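PDB 6J0B: Pvc2 from Photorhabdus asymbiotica subsp. asymbiotica, which probably serves as a sheath subunit of the PVC extracellular contractile injection system, surrounding the inner tube in the extended state. Local coordinates for residues F32-Q37 with C83-T88; V101-A106 with G124-F129; E143-Y148 with G214-G219; W160-W165 with G201-F206. All coordinates share one frame; numbering follows the deposited sequence.

Interaction 1 of 4, residues F32-Q37 with C83-T88; sequences FAVDEQ and CYLVKT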
# COMPACT_ATOMS: atom_id res chain seq x y z
N PHE A 32 45.75 -52.36 -6.02
CA PHE A 32 45.00 -53.57 -6.31
C PHE A 32 45.97 -54.70 -6.62
O PHE A 32 46.76 -54.60 -7.56
CB PHE A 32 44.04 -53.33 -7.48
CG PHE A 32 42.87 -52.46 -7.13
CD1 PHE A 32 42.98 -51.09 -7.11
CD2 PHE A 32 41.64 -53.03 -6.83
CE1 PHE A 32 41.91 -50.29 -6.78
CE2 PHE A 32 40.56 -52.24 -6.51
CZ PHE A 32 40.70 -50.87 -6.48
N ALA A 33 45.92 -55.75 -5.82
CA ALA A 33 46.71 -56.94 -6.10
C ALA A 33 46.14 -57.64 -7.32
O ALA A 33 44.93 -57.88 -7.41
CB ALA A 33 46.72 -57.88 -4.90
N VAL A 34 47.00 -57.96 -8.28
CA VAL A 34 46.61 -58.56 -9.54
C VAL A 34 47.24 -59.94 -9.62
O VAL A 34 48.43 -60.09 -9.32
CB VAL A 34 47.03 -57.68 -10.73
CG1 VAL A 34 46.55 -58.28 -12.04
CG2 VAL A 34 46.48 -56.28 -10.57
N ASP A 35 46.45 -60.94 -10.00
CA ASP A 35 46.96 -62.29 -10.09
C ASP A 35 47.91 -62.44 -11.27
O ASP A 35 47.87 -61.66 -12.23
CB ASP A 35 45.80 -63.29 -10.24
CG ASP A 35 45.12 -63.23 -11.60
OD1 ASP A 35 44.96 -62.11 -12.15
OD2 ASP A 35 44.73 -64.29 -12.12
N GLU A 36 48.79 -63.43 -11.18
CA GLU A 36 49.49 -63.86 -12.37
C GLU A 36 48.52 -64.63 -13.27
O GLU A 36 47.44 -65.05 -12.82
CB GLU A 36 50.71 -64.71 -12.01
CG GLU A 36 51.79 -63.90 -11.31
CD GLU A 36 53.04 -64.71 -11.02
OE1 GLU A 36 52.95 -65.96 -10.97
OE2 GLU A 36 54.12 -64.11 -10.86
N GLN A 37 48.94 -64.84 -14.52
CA GLN A 37 48.08 -65.05 -15.71
C GLN A 37 47.21 -63.82 -15.99
O GLN A 37 46.06 -63.96 -16.40
CB GLN A 37 47.20 -66.31 -15.63
CG GLN A 37 47.96 -67.60 -15.42
CD GLN A 37 48.67 -68.05 -16.67
OE1 GLN A 37 49.90 -68.15 -16.70
NE2 GLN A 37 47.91 -68.32 -17.73
N CYS A 83 44.42 -45.09 -8.61
CA CYS A 83 44.93 -46.26 -7.93
C CYS A 83 46.10 -46.84 -8.72
O CYS A 83 46.34 -46.47 -9.87
CB CYS A 83 43.85 -47.33 -7.76
SG CYS A 83 43.25 -48.03 -9.31
N TYR A 84 46.83 -47.75 -8.08
CA TYR A 84 47.93 -48.45 -8.71
C TYR A 84 47.56 -49.91 -8.92
O TYR A 84 46.73 -50.47 -8.20
CB TYR A 84 49.20 -48.35 -7.87
CG TYR A 84 49.77 -46.96 -7.77
CD1 TYR A 84 49.36 -46.09 -6.77
CD2 TYR A 84 50.72 -46.51 -8.67
CE1 TYR A 84 49.87 -44.81 -6.67
CE2 TYR A 84 51.24 -45.24 -8.58
CZ TYR A 84 50.81 -44.40 -7.58
OH TYR A 84 51.33 -43.13 -7.49
N LEU A 85 48.19 -50.53 -9.91
CA LEU A 85 47.98 -51.94 -10.23
C LEU A 85 49.32 -52.65 -10.16
O LEU A 85 50.15 -52.51 -11.07
CB LEU A 85 47.36 -52.10 -11.61
CG LEU A 85 45.84 -52.20 -11.76
CD1 LEU A 85 45.15 -50.91 -11.38
CD2 LEU A 85 45.50 -52.58 -13.19
N VAL A 86 49.55 -53.40 -9.09
CA VAL A 86 50.79 -54.13 -8.87
C VAL A 86 50.47 -55.61 -8.89
O VAL A 86 49.50 -56.04 -8.27
CB VAL A 86 51.47 -53.72 -7.55
CG1 VAL A 86 52.83 -54.37 -7.42
CG2 VAL A 86 51.60 -52.22 -7.46
N LYS A 87 51.28 -56.39 -9.60
CA LYS A 87 51.11 -57.84 -9.60
C LYS A 87 51.50 -58.41 -8.24
O LYS A 87 52.34 -57.86 -7.52
CB LYS A 87 51.93 -58.48 -10.71
CG LYS A 87 51.07 -59.04 -11.82
CD LYS A 87 51.89 -59.63 -12.95
CE LYS A 87 50.98 -60.11 -14.07
NZ LYS A 87 51.74 -60.62 -15.23
N THR A 88 50.88 -59.54 -7.89
CA THR A 88 50.87 -59.99 -6.51
C THR A 88 52.18 -60.64 -6.07
O THR A 88 52.45 -60.69 -4.87
CB THR A 88 49.71 -60.97 -6.28
OG1 THR A 88 49.67 -61.37 -4.91
CG2 THR A 88 49.84 -62.20 -7.16
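Phe32, Ala33 and Val34 pair with Leu85, Val86 and Lys87 as neighbouring parallel strands, a buried contact inside the large mixed sheet of the subunit. Backbone hydrogen bonds join strand 31-34 to strand 83-87. Phe32 N donates to Tyr84 O at 3.0 Å and Val34 N to Val86 O at 3.2 Å; Phe32 O accepts a weak bond from Val86 N. Val34 O takes Thr88 N at 2.9 Å, just beyond the last strand residue. The short axes diverge by 35°, a marked twist. Phe32, Val34, Leu85 and Lys87 share one face, Ala33 and Val86 the other. On the first face, Phe32 chi1 (-72°) sets CG beside the backbone N, and the CD1-CE1 side of the ring meets Cys83. Cys83 CB lies at the ring edge, near the ring plane, 3.7 Å from Phe32 CE1. The sulfur comes in obliquely, with Cys83 SG 3.6 Å from Phe32 CE1, a sulfur-aromatic contact. Farther along, Val34 CG2 packs loosely on Leu85 CG at 4.3 Å, while the methyl Thr88 CG2 lies beside Val34 O. The extended Lys87 chain passes Val34 O and Asp35 O with its methylenes and delivers NZ to Asn38 O. Tyr75 of helix 67-77 meets the Phe32 ring edge-to-face, and helix 91-94 packs on Ala33 and Val86. Parallel strands with helices on both faces are characteristic of a layered alpha/beta domain.

Interaction 2 of 4, residues V101-A106 with G124-F129; sequences VTLLVA and GLFAVF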
# COMPACT_ATOMS: atom_id res chain seq x y z
N VAL A 101 50.94 -44.27 -1.17
CA VAL A 101 50.00 -45.38 -1.08
C VAL A 101 49.56 -45.56 0.37
O VAL A 101 50.39 -45.69 1.28
CB VAL A 101 50.65 -46.65 -1.64
CG1 VAL A 101 49.90 -47.89 -1.20
CG2 VAL A 101 50.71 -46.57 -3.15
N THR A 102 48.25 -45.58 0.59
CA THR A 102 47.68 -45.79 1.91
C THR A 102 46.95 -47.12 2.05
O THR A 102 47.18 -47.84 3.02
CB THR A 102 46.70 -44.67 2.27
OG1 THR A 102 45.50 -44.83 1.52
CG2 THR A 102 47.29 -43.34 1.95
N LEU A 103 46.07 -47.46 1.12
CA LEU A 103 45.33 -48.71 1.18
C LEU A 103 46.08 -49.81 0.44
O LEU A 103 46.84 -49.55 -0.49
CB LEU A 103 43.94 -48.56 0.57
CG LEU A 103 42.74 -48.17 1.44
CD1 LEU A 103 42.68 -49.03 2.67
CD2 LEU A 103 42.80 -46.72 1.80
N LEU A 104 45.85 -51.05 0.87
CA LEU A 104 46.30 -52.24 0.16
C LEU A 104 45.09 -53.15 -0.00
O LEU A 104 44.57 -53.67 0.98
CB LEU A 104 47.43 -52.94 0.90
CG LEU A 104 47.84 -54.32 0.40
CD1 LEU A 104 48.22 -54.31 -1.07
CD2 LEU A 104 48.98 -54.86 1.24
N VAL A 105 44.65 -53.33 -1.24
CA VAL A 105 43.39 -53.99 -1.55
C VAL A 105 43.69 -55.30 -2.27
O VAL A 105 44.35 -55.30 -3.31
CB VAL A 105 42.49 -53.09 -2.40
CG1 VAL A 105 41.24 -53.83 -2.80
CG2 VAL A 105 42.15 -51.85 -1.62
N ALA A 106 43.20 -56.40 -1.71
CA ALA A 106 43.21 -57.69 -2.39
C ALA A 106 41.90 -57.82 -3.16
O ALA A 106 40.83 -57.94 -2.55
CB ALA A 106 43.37 -58.84 -1.41
N GLY A 124 52.51 -46.61 7.09
CA GLY A 124 51.14 -46.13 7.06
C GLY A 124 50.17 -46.96 6.26
O GLY A 124 49.13 -46.43 5.84
N LEU A 125 50.45 -48.24 6.04
CA LEU A 125 49.62 -49.06 5.17
C LEU A 125 48.47 -49.69 5.95
O LEU A 125 48.69 -50.34 6.98
CB LEU A 125 50.46 -50.15 4.51
CG LEU A 125 51.02 -49.89 3.11
CD1 LEU A 125 49.89 -49.63 2.14
CD2 LEU A 125 52.02 -48.75 3.09
N PHE A 126 47.25 -49.50 5.46
CA PHE A 126 46.07 -50.21 5.92
C PHE A 126 45.66 -51.19 4.83
O PHE A 126 45.78 -50.88 3.64
CB PHE A 126 44.93 -49.23 6.21
CG PHE A 126 43.80 -49.83 6.99
CD1 PHE A 126 43.80 -49.81 8.38
CD2 PHE A 126 42.71 -50.40 6.34
CE1 PHE A 126 42.76 -50.36 9.09
CE2 PHE A 126 41.67 -50.95 7.06
CZ PHE A 126 41.70 -50.93 8.43
N ALA A 127 45.20 -52.38 5.21
CA ALA A 127 45.01 -53.46 4.26
C ALA A 127 43.62 -54.08 4.41
O ALA A 127 43.42 -54.95 5.25
CB ALA A 127 46.08 -54.53 4.44
N VAL A 128 42.69 -53.68 3.56
CA VAL A 128 41.36 -54.27 3.53
C VAL A 128 41.37 -55.43 2.54
O VAL A 128 41.80 -55.27 1.39
CB VAL A 128 40.30 -53.22 3.16
CG1 VAL A 128 40.84 -52.23 2.15
CG2 VAL A 128 39.04 -53.87 2.63
N PHE A 129 40.94 -56.61 2.98
CA PHE A 129 40.77 -57.73 2.06
C PHE A 129 39.45 -58.44 2.37
O PHE A 129 38.66 -58.00 3.19
CB PHE A 129 41.97 -58.69 2.08
CG PHE A 129 42.63 -58.82 3.41
CD1 PHE A 129 43.86 -58.21 3.64
CD2 PHE A 129 42.07 -59.58 4.41
CE1 PHE A 129 44.50 -58.35 4.85
CE2 PHE A 129 42.70 -59.71 5.63
CZ PHE A 129 43.92 -59.10 5.84
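Leu103 lies beside Phe126 in a parallel pairing of strands 103-106 and 126-130. Phe126 N donates a hydrogen bond to Thr102 O at 3.0 Å, and Leu104 N one to Phe126 O at 2.8 Å. CA-H...O contacts accompany them, among them Ala127 CA to Leu104 O at 3.3 Å. The short strand axes differ by only 21°.

Apolar packing supplies the rest. On one face Leu103 CD1 touches two partners: it approaches the edge of the Phe126 ring, 3.9 Å from Phe126 CD2, and it touches Val128 CG1 at 3.7 Å, the leucine and valine side chains crossing obliquely. Val128 CG1, set between its backbone N and carbonyl carbon (chi1 36°), also meets Val105 CG2 at 4.0 Å, and these two valines lie side by side, pointing the same way. On the opposite face, Leu104 CB rests against Ala127 CB. Near the start of the pair, Leu125 CD1 reaches back to Val101 CG1 at 3.8 Å and lies against Thr102 O. At the far end the methyl of Ala106 abuts Phe129 CB, again at 3.8 Å.

The two strands belong to a beta-alpha-beta unit, connected through helix 112-118. Strand 31-34 bonds to the outer edge of 103-106 through Val105, and strand 154-157 to that of 126-130 through Ala127 and Phe129. Helices 172-186 and 250-266 cover the face bearing Leu103, Phe126 and Val128.

Interaction 3 of 4, residues E143-Y148 with G214-G219; sequences EAKQAY and GEYNTG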
# COMPACT_ATOMS: atom_id res chain seq x y z
N GLU A 143 36.27 -71.02 13.46
CA GLU A 143 37.32 -71.53 12.58
C GLU A 143 37.57 -70.59 11.41
O GLU A 143 38.69 -70.56 10.88
CB GLU A 143 36.94 -72.91 12.06
CG GLU A 143 36.38 -73.85 13.12
CD GLU A 143 35.45 -74.88 12.52
OE1 GLU A 143 34.98 -75.77 13.27
OE2 GLU A 143 35.17 -74.81 11.31
N ALA A 144 36.55 -69.84 10.98
CA ALA A 144 36.73 -68.90 9.88
C ALA A 144 37.51 -67.66 10.32
O ALA A 144 38.23 -67.07 9.51
CB ALA A 144 35.38 -68.49 9.31
N LYS A 145 37.37 -67.27 11.59
CA LYS A 145 38.20 -66.19 12.11
C LYS A 145 39.63 -66.63 12.34
O LYS A 145 40.53 -65.78 12.43
CB LYS A 145 37.59 -65.65 13.41
CG LYS A 145 36.20 -65.05 13.24
CD LYS A 145 35.83 -64.12 14.38
CE LYS A 145 34.99 -64.81 15.43
NZ LYS A 145 34.27 -63.81 16.28
N GLN A 146 39.88 -67.94 12.41
CA GLN A 146 41.23 -68.45 12.60
C GLN A 146 42.08 -68.30 11.34
O GLN A 146 43.31 -68.29 11.43
CB GLN A 146 41.17 -69.92 13.01
CG GLN A 146 41.53 -70.18 14.46
CD GLN A 146 43.03 -70.12 14.69
OE1 GLN A 146 43.58 -69.06 14.98
NE2 GLN A 146 43.68 -71.27 14.58
N ALA A 147 41.44 -68.20 10.17
CA ALA A 147 42.20 -68.12 8.93
C ALA A 147 42.88 -66.77 8.75
O ALA A 147 43.87 -66.67 8.02
CB ALA A 147 41.28 -68.40 7.74
N TYR A 148 42.38 -65.74 9.41
CA TYR A 148 42.92 -64.40 9.25
C TYR A 148 43.84 -64.03 10.41
O TYR A 148 43.66 -64.49 11.54
CB TYR A 148 41.79 -63.39 9.12
CG TYR A 148 41.09 -63.48 7.79
CD1 TYR A 148 39.96 -64.26 7.62
CD2 TYR A 148 41.58 -62.79 6.69
CE1 TYR A 148 39.33 -64.35 6.39
CE2 TYR A 148 40.96 -62.87 5.46
CZ TYR A 148 39.84 -63.65 5.32
OH TYR A 148 39.22 -63.72 4.09
N GLY A 214 26.64 -61.52 15.04
CA GLY A 214 27.09 -61.43 16.41
C GLY A 214 28.24 -62.36 16.73
O GLY A 214 29.04 -62.06 17.62
N GLU A 215 28.33 -63.48 16.02
CA GLU A 215 29.46 -64.39 16.20
C GLU A 215 30.76 -63.77 15.71
O GLU A 215 31.78 -63.79 16.40
CB GLU A 215 29.21 -65.70 15.45
CG GLU A 215 28.68 -66.82 16.29
CD GLU A 215 29.73 -67.44 17.19
OE1 GLU A 215 30.88 -67.61 16.75
OE2 GLU A 215 29.39 -67.74 18.35
N TYR A 216 30.72 -63.19 14.51
CA TYR A 216 31.95 -62.78 13.84
C TYR A 216 32.44 -61.42 14.28
O TYR A 216 33.60 -61.10 14.05
CB TYR A 216 31.73 -62.79 12.33
CG TYR A 216 31.64 -64.19 11.77
CD1 TYR A 216 32.77 -64.87 11.36
CD2 TYR A 216 30.41 -64.83 11.68
CE1 TYR A 216 32.70 -66.14 10.86
CE2 TYR A 216 30.32 -66.11 11.18
CZ TYR A 216 31.47 -66.76 10.77
OH TYR A 216 31.39 -68.04 10.26
N ASN A 217 31.59 -60.62 14.91
CA ASN A 217 31.98 -59.26 15.27
C ASN A 217 32.90 -59.20 16.48
O ASN A 217 33.52 -58.15 16.72
CB ASN A 217 30.72 -58.43 15.54
CG ASN A 217 30.93 -56.96 15.29
OD1 ASN A 217 31.62 -56.57 14.35
ND2 ASN A 217 30.32 -56.14 16.13
N THR A 218 33.01 -60.28 17.26
CA THR A 218 33.64 -60.17 18.57
C THR A 218 35.17 -60.26 18.50
O THR A 218 35.86 -59.29 18.81
CB THR A 218 33.08 -61.24 19.50
OG1 THR A 218 33.41 -62.54 18.99
CG2 THR A 218 31.57 -61.11 19.62
N GLY A 219 35.71 -61.41 18.10
CA GLY A 219 37.12 -61.66 18.34
C GLY A 219 38.11 -61.18 17.29
O GLY A 219 38.96 -60.33 17.58
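Lys145 and Ala144 meet Tyr216 in a partly buried contact of the alpha/beta domain, made between the residues at and after helix 141-144 and helix 210-216 with the turn that follows. The close-packed part centres on the Tyr216 ring and the Lys145 chain. Ala144 CB sits at the ring edge, near its plane, 3.9 Å from Tyr216 CE1. Lys145 CG comes to Tyr216 CD1 at the same distance, but obliquely, so the lysine chain crosses the tyrosine at a slant. Beyond it, chi3 (-97°) turns Lys145 CE toward the Glu215-Tyr216 backbone, and NZ continues from there. Tyr216 OH is bonded to Thr137 O, which ties down the far end of the ring, and the ring also packs on Ile222 and Met224 of strand 222-228.

The solvent side is formed by exposed Thr218, which is barely covered by the segment 143-148. Its OG1 turns back to Glu215 O in a weak hydrogen bond of 3.3 Å. The partly exposed carboxylate of Glu215 may favour the ammonium group electrostatically, although Glu215 OE1 stays 5.1 Å from Lys145 NZ and makes no salt bridge. Glu215 O also accepts a hydrogen bond from Lys145 NZ, modelled at a doubtfully short 2.5 Å.

Interaction 4 of 4, residues W160-W165 with G201-F206; sequences WLKADW and GLEPKF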
# COMPACT_ATOMS: atom_id res chain seq x y z
N TRP A 160 30.90 -61.57 -0.73
CA TRP A 160 31.31 -61.19 -2.08
C TRP A 160 30.11 -60.65 -2.83
O TRP A 160 29.13 -61.37 -3.04
CB TRP A 160 31.90 -62.40 -2.81
CG TRP A 160 33.32 -62.66 -2.45
CD1 TRP A 160 33.83 -62.85 -1.21
CD2 TRP A 160 34.41 -62.79 -3.36
NE1 TRP A 160 35.18 -63.07 -1.28
CE2 TRP A 160 35.56 -63.04 -2.60
CE3 TRP A 160 34.53 -62.70 -4.75
CZ2 TRP A 160 36.82 -63.21 -3.17
CZ3 TRP A 160 35.78 -62.87 -5.32
CH2 TRP A 160 36.90 -63.12 -4.53
N LEU A 161 30.17 -59.39 -3.22
CA LEU A 161 29.02 -58.75 -3.83
C LEU A 161 28.80 -59.25 -5.25
O LEU A 161 29.73 -59.73 -5.91
CB LEU A 161 29.20 -57.24 -3.83
CG LEU A 161 29.12 -56.72 -2.40
CD1 LEU A 161 30.29 -55.86 -2.09
CD2 LEU A 161 27.83 -55.96 -2.22
N LYS A 162 27.56 -59.16 -5.71
CA LYS A 162 27.21 -59.55 -7.06
C LYS A 162 26.49 -58.39 -7.74
O LYS A 162 25.90 -57.53 -7.09
CB LYS A 162 26.34 -60.82 -7.08
CG LYS A 162 24.88 -60.59 -6.73
CD LYS A 162 24.16 -61.89 -6.47
CE LYS A 162 22.72 -61.64 -6.07
NZ LYS A 162 22.07 -62.87 -5.55
N ALA A 163 26.57 -58.37 -9.07
CA ALA A 163 25.99 -57.30 -9.86
C ALA A 163 25.40 -57.89 -11.13
O ALA A 163 25.73 -59.01 -11.53
CB ALA A 163 27.03 -56.23 -10.21
N ASP A 164 24.51 -57.13 -11.76
CA ASP A 164 23.88 -57.60 -12.99
C ASP A 164 24.82 -57.48 -14.18
O ASP A 164 24.70 -58.27 -15.13
CB ASP A 164 22.59 -56.83 -13.25
CG ASP A 164 22.77 -55.33 -13.16
OD1 ASP A 164 23.86 -54.88 -12.75
OD2 ASP A 164 21.82 -54.60 -13.51
N TRP A 165 25.74 -56.52 -14.16
CA TRP A 165 26.70 -56.40 -15.25
C TRP A 165 27.83 -57.40 -15.12
O TRP A 165 28.35 -57.89 -16.13
CB TRP A 165 27.25 -54.97 -15.32
CG TRP A 165 27.56 -54.34 -14.00
CD1 TRP A 165 26.72 -53.60 -13.23
CD2 TRP A 165 28.81 -54.39 -13.30
NE1 TRP A 165 27.37 -53.18 -12.09
CE2 TRP A 165 28.65 -53.65 -12.11
CE3 TRP A 165 30.05 -54.98 -13.56
CZ2 TRP A 165 29.68 -53.49 -11.19
CZ3 TRP A 165 31.07 -54.82 -12.65
CH2 TRP A 165 30.88 -54.08 -11.48
N GLY A 201 25.58 -50.82 -8.82
CA GLY A 201 24.50 -51.78 -8.77
C GLY A 201 24.87 -53.07 -8.06
O GLY A 201 24.95 -54.13 -8.68
N LEU A 202 25.09 -52.98 -6.75
CA LEU A 202 25.59 -54.09 -5.95
C LEU A 202 24.51 -54.59 -5.00
O LEU A 202 23.60 -53.84 -4.62
CB LEU A 202 26.82 -53.67 -5.14
CG LEU A 202 28.20 -53.67 -5.80
CD1 LEU A 202 28.36 -54.91 -6.63
CD2 LEU A 202 28.44 -52.43 -6.64
N GLU A 203 24.62 -55.86 -4.63
CA GLU A 203 23.83 -56.47 -3.57
C GLU A 203 24.55 -57.72 -3.12
O GLU A 203 25.24 -58.35 -3.93
CB GLU A 203 22.40 -56.79 -4.04
CG GLU A 203 22.25 -57.28 -5.46
CD GLU A 203 20.79 -57.40 -5.85
OE1 GLU A 203 19.93 -57.46 -4.94
OE2 GLU A 203 20.50 -57.44 -7.06
N PRO A 204 24.45 -58.10 -1.84
CA PRO A 204 25.25 -59.22 -1.33
C PRO A 204 24.81 -60.55 -1.91
O PRO A 204 23.64 -60.76 -2.22
CB PRO A 204 25.02 -59.16 0.18
CG PRO A 204 24.53 -57.79 0.45
CD PRO A 204 23.76 -57.39 -0.75
N LYS A 205 25.78 -61.46 -2.05
CA LYS A 205 25.48 -62.79 -2.55
C LYS A 205 24.71 -63.60 -1.52
O LYS A 205 23.82 -64.39 -1.87
CB LYS A 205 26.77 -63.51 -2.93
CG LYS A 205 26.61 -64.82 -3.65
CD LYS A 205 27.97 -65.40 -3.97
CE LYS A 205 27.84 -66.78 -4.59
NZ LYS A 205 29.15 -67.26 -5.11
N PHE A 206 25.04 -63.42 -0.25
CA PHE A 206 24.41 -64.16 0.84
C PHE A 206 23.80 -63.18 1.82
O PHE A 206 24.51 -62.32 2.36
CB PHE A 206 25.44 -65.05 1.55
CG PHE A 206 26.17 -65.97 0.62
CD1 PHE A 206 27.55 -66.06 0.67
CD2 PHE A 206 25.49 -66.75 -0.29
CE1 PHE A 206 28.24 -66.90 -0.18
CE2 PHE A 206 26.17 -67.60 -1.15
CZ PHE A 206 27.54 -67.67 -1.09
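Lys162 and Glu203 form a hydrogen-bonded pair of a short antiparallel ribbon, their backbones joined both ways: Lys162 N to Glu203 O at 3.0 Å and Glu203 N to Lys162 O at 3.2 Å. The short segments 161-163 and 202-204 run at 136°, well away from exact antiparallel alignment. Beyond this pair, Lys205 N makes only a weak bond to Trp160 O, and Lys205 CB lies against the same oxygen.

Apolar side chains gather on one side. Leu161 and Leu202 cross at about a right angle: Leu202 CD1 approaches Leu161 CB at 3.7 Å, while Leu161 CD2 packs on Leu202 CB at 3.8 Å. The same methyl, Leu202 CD1, touches Ala163 CB at 4.0 Å. Ala163 CB in turn lies over one face of the Trp165 indole, 3.5 Å above its plane and offset toward the rim. Arg73 makes a cation-pi contact with Trp165. On the other side are the exposed chains of Lys162 and Glu203. Lys162 CG, held between the backbone N and carbonyl carbon (chi1 78°), passes Glu203 O, and the charged ends stay apart, with Lys162 NZ 5.8 Å from Glu203 OE1. Lys205 directs its ammonium group to a salt bridge with Asp169, and Trp160 NE1 bonds to Gly131 O.

Leu161 also packs on helix 172-186, and Trp165 on helix 67-77. The pair is a two-stranded antiparallel ribbon, its apolar face turned to these two helices and its charged face to the outside.

In the fold
Interactions 1 and 2 are buried parallel pairings in the same large sheet; strands 31-34 and 103-106 are neighbours there, and Ala33 N probably bonds to Val105 O at 3.0 Å. Interaction 2 lies closest to the middle of the chain, about 6 Å between centres, against about 21 Å for both interactions 3 and 4, which are only partly buried. Side-chain contacts in interaction 2 are almost wholly apolar, whereas interactions 3 and 4 mix apolar packing with lysine and glutamate. Interaction 3 meets interaction 2 where Tyr148 packs on Phe129. Interaction 4 belongs to a separate two-stranded sheet, yet helix 172-186 touches both it and interaction 2, and helix 67-77 both it and interaction 1.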